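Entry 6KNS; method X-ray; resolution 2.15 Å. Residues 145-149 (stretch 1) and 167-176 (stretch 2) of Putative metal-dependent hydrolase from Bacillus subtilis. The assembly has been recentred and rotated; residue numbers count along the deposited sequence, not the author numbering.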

# COMPACT_ATOMS: atom_id res chain seq x y z
N TYR A 145 17.21 8.91 -7.48
CA TYR A 145 17.36 10.02 -8.44
C TYR A 145 16.26 11.06 -8.31
O TYR A 145 15.08 10.73 -8.34
N ALA A 146 16.69 12.33 -8.22
CA ALA A 146 15.79 13.47 -8.33
C ALA A 146 15.42 13.63 -9.78
O ALA A 146 16.12 13.10 -10.64
N MET A 147 14.31 14.31 -10.06
CA MET A 147 13.82 14.45 -11.42
C MET A 147 13.43 15.88 -11.76
O MET A 147 12.86 16.59 -10.94
N ARG A 148 13.77 16.29 -12.98
CA ARG A 148 13.35 17.58 -13.53
C ARG A 148 12.41 17.26 -14.68
O ARG A 148 12.82 16.60 -15.65
N ILE A 149 11.16 17.70 -14.58
CA ILE A 149 10.12 17.33 -15.53
C ILE A 149 9.58 18.55 -16.23
O ILE A 149 9.05 19.45 -15.60
N SER A 167 24.70 20.58 -5.70
CA SER A 167 24.30 20.22 -7.06
C SER A 167 22.77 20.36 -7.31
O SER A 167 22.33 20.47 -8.46
N PHE A 168 21.95 20.35 -6.26
CA PHE A 168 20.52 20.58 -6.48
C PHE A 168 20.23 21.97 -7.08
O PHE A 168 19.17 22.18 -7.67
N ILE A 169 21.16 22.93 -6.93
CA ILE A 169 20.87 24.31 -7.29
C ILE A 169 20.87 24.49 -8.80
O ILE A 169 19.87 24.95 -9.34
N PRO A 170 21.98 24.13 -9.48
CA PRO A 170 21.94 24.14 -10.95
C PRO A 170 20.89 23.21 -11.54
O PRO A 170 20.23 23.56 -12.50
N PHE A 171 20.73 22.03 -10.97
CA PHE A 171 19.69 21.11 -11.42
C PHE A 171 18.29 21.72 -11.44
O PHE A 171 17.53 21.50 -12.38
N SER A 172 17.95 22.47 -10.39
CA SER A 172 16.60 23.01 -10.21
C SER A 172 16.45 24.41 -10.80
O SER A 172 15.40 25.03 -10.62
N GLU A 173 17.48 24.91 -11.50
CA GLU A 173 17.50 26.29 -11.96
C GLU A 173 16.25 26.73 -12.73
O GLU A 173 15.86 26.15 -13.75
N ASN A 174 15.63 27.78 -12.22
CA ASN A 174 14.43 28.36 -12.80
C ASN A 174 13.22 27.45 -12.85
O ASN A 174 12.29 27.73 -13.58
N ALA A 175 13.19 26.37 -12.07
CA ALA A 175 11.98 25.53 -12.00
C ALA A 175 10.79 26.39 -11.58
O ALA A 175 10.91 27.25 -10.68
N ASP A 176 9.63 26.16 -12.19
CA ASP A 176 8.40 26.84 -11.73
C ASP A 176 7.97 26.35 -10.34
O ASP A 176 7.51 27.14 -9.53

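Stretch 1 is a strand, and stretch 2 is a short helix that runs into a turn. Two strand residues, Ala146 and Arg148, point their CA-to-CB bonds toward stretch 2. Between them Met147 points away, as expected for alternation along a strand. Tyr145 and Ile149 are out of reach.

Along stretch 2, Ser167 comes first and makes no contact with the strand through its side chain. The CA-to-CB bond of Phe168 points sideways to the strand, with chi1 m (-87°), but the end of its side chain comes nearer. Phe168 CE1 lies 3.8 Å from Ala146 CB, which meets the ring at its edge. Ile169 is out of reach, and Pro170 points away from the strand.

Phe171 provides much of the apolar contact. Its CA-to-CB bond is also sideways. The t rotamer (chi1 -172°) carries the ring to the strand. There Phe171 CE2 is 4.0 Å from Ala146 CB, so the small alanine side chain touches both phenylalanine rings. Phe171 CZ sits 3.7 Å from Met147 C and 3.7 Å from Arg148 CB. The ring thus packs on the strand backbone as well as on side chains.

The main-chain oxygen of Phe171 is a polar anchor. Arg148 extends with chi1 and chi2 both t, then bends at chi3 (-98°), between wells. This brings the guanidinium to the end of the helix. Arg148 NE donates a hydrogen bond to Phe171 O at 3.0 Å, and Arg148 NH2 donates to the same Phe171 O at 3.1 Å.

Ser172 is the first residue after the helix to leave helical phi/psi. Its CA-to-CB bond points away from the strand, and its rotamer is m. Ser172 OG donates a hydrogen bond to Phe168 O at 2.8 Å, back within its own stretch. Ser172 also begins a type II turn ending at Ala175, closed by a hydrogen bond from Ala175 N to Ser172 O at 3.0 Å.

Glu173 contributes its backbone oxygen to the arginine. Arg148 NH2 donates to Glu173 O at 2.6 Å, a short hydrogen bond. Both acceptors, Phe171 O and Glu173 O, lie at the guanidinium edge, near its plane, where the N-H bonds point. The Glu173 side chain (chi1 t, chi2 t) leads away and does not pair with Arg148. Asn174, in the m rotamer, is exposed and makes no contact with the strand. Ala175 points sideways, and Asp176 is out of reach. The polar link across the stretches is therefore from an arginine side chain to main-chain oxygens.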

# COMPACT_ATOMS: atom_id res chain seq x y z
CB TYR A 145 17.41 9.53 -9.90
CG TYR A 145 18.63 8.73 -10.16
CD1 TYR A 145 19.79 9.32 -10.65
CD2 TYR A 145 18.65 7.39 -9.85
CE1 TYR A 145 20.96 8.55 -10.85
CE2 TYR A 145 19.79 6.63 -10.04
CZ TYR A 145 20.93 7.20 -10.55
OH TYR A 145 22.03 6.40 -10.71
CB ALA A 146 16.43 14.73 -7.80
CB MET A 147 12.60 13.57 -11.65
CG MET A 147 12.84 12.11 -11.37
SD MET A 147 11.29 11.20 -11.37
CE MET A 147 11.90 9.74 -10.51
CB ARG A 148 14.55 18.36 -14.02
CG ARG A 148 14.13 19.62 -14.78
CD ARG A 148 15.25 20.33 -15.52
NE ARG A 148 15.73 21.44 -14.73
CZ ARG A 148 15.52 22.73 -14.95
NH1 ARG A 148 14.87 23.18 -16.00
NH2 ARG A 148 16.00 23.58 -14.07
CB ILE A 149 8.99 16.55 -14.84
CG1 ILE A 149 9.56 15.30 -14.13
CG2 ILE A 149 7.95 16.11 -15.87
CD1 ILE A 149 8.58 14.50 -13.31
CB SER A 167 24.76 18.81 -7.34
OG SER A 167 24.20 17.95 -6.34
CB PHE A 168 19.75 20.45 -5.17
CG PHE A 168 19.31 19.05 -4.81
CD1 PHE A 168 18.48 18.35 -5.64
CD2 PHE A 168 19.68 18.48 -3.60
CE1 PHE A 168 18.02 17.07 -5.28
CE2 PHE A 168 19.24 17.22 -3.23
CZ PHE A 168 18.41 16.51 -4.07
CB ILE A 169 21.78 25.32 -6.55
CG1 ILE A 169 21.34 25.40 -5.08
CG2 ILE A 169 21.74 26.72 -7.18
CD1 ILE A 169 22.36 26.07 -4.16
CB PRO A 170 23.34 23.64 -11.36
CG PRO A 170 24.20 23.82 -10.16
CD PRO A 170 23.34 23.90 -8.96
CB PHE A 171 19.68 19.85 -10.55
CG PHE A 171 18.76 18.77 -11.06
CD1 PHE A 171 19.02 18.14 -12.29
CD2 PHE A 171 17.67 18.36 -10.31
CE1 PHE A 171 18.18 17.10 -12.76
CE2 PHE A 171 16.83 17.34 -10.75
CZ PHE A 171 17.08 16.70 -11.96
CB SER A 172 16.24 23.08 -8.72
OG SER A 172 16.45 21.84 -8.06
CB GLU A 173 18.76 26.59 -12.82
CG GLU A 173 18.90 28.09 -13.07
CD GLU A 173 20.27 28.50 -13.61
OE1 GLU A 173 20.96 27.67 -14.24
OE2 GLU A 173 20.63 29.68 -13.41
CB ASN A 174 14.74 28.96 -14.17
CG ASN A 174 15.84 30.00 -14.11
OD1 ASN A 174 16.67 30.08 -15.01
ND2 ASN A 174 15.86 30.80 -13.05
CB ALA A 175 12.16 24.38 -11.03
CB ASP A 176 7.28 26.66 -12.75
CG ASP A 176 7.66 27.20 -14.11
OD1 ASP A 176 7.79 28.44 -14.22
OD2 ASP A 176 7.90 26.41 -15.04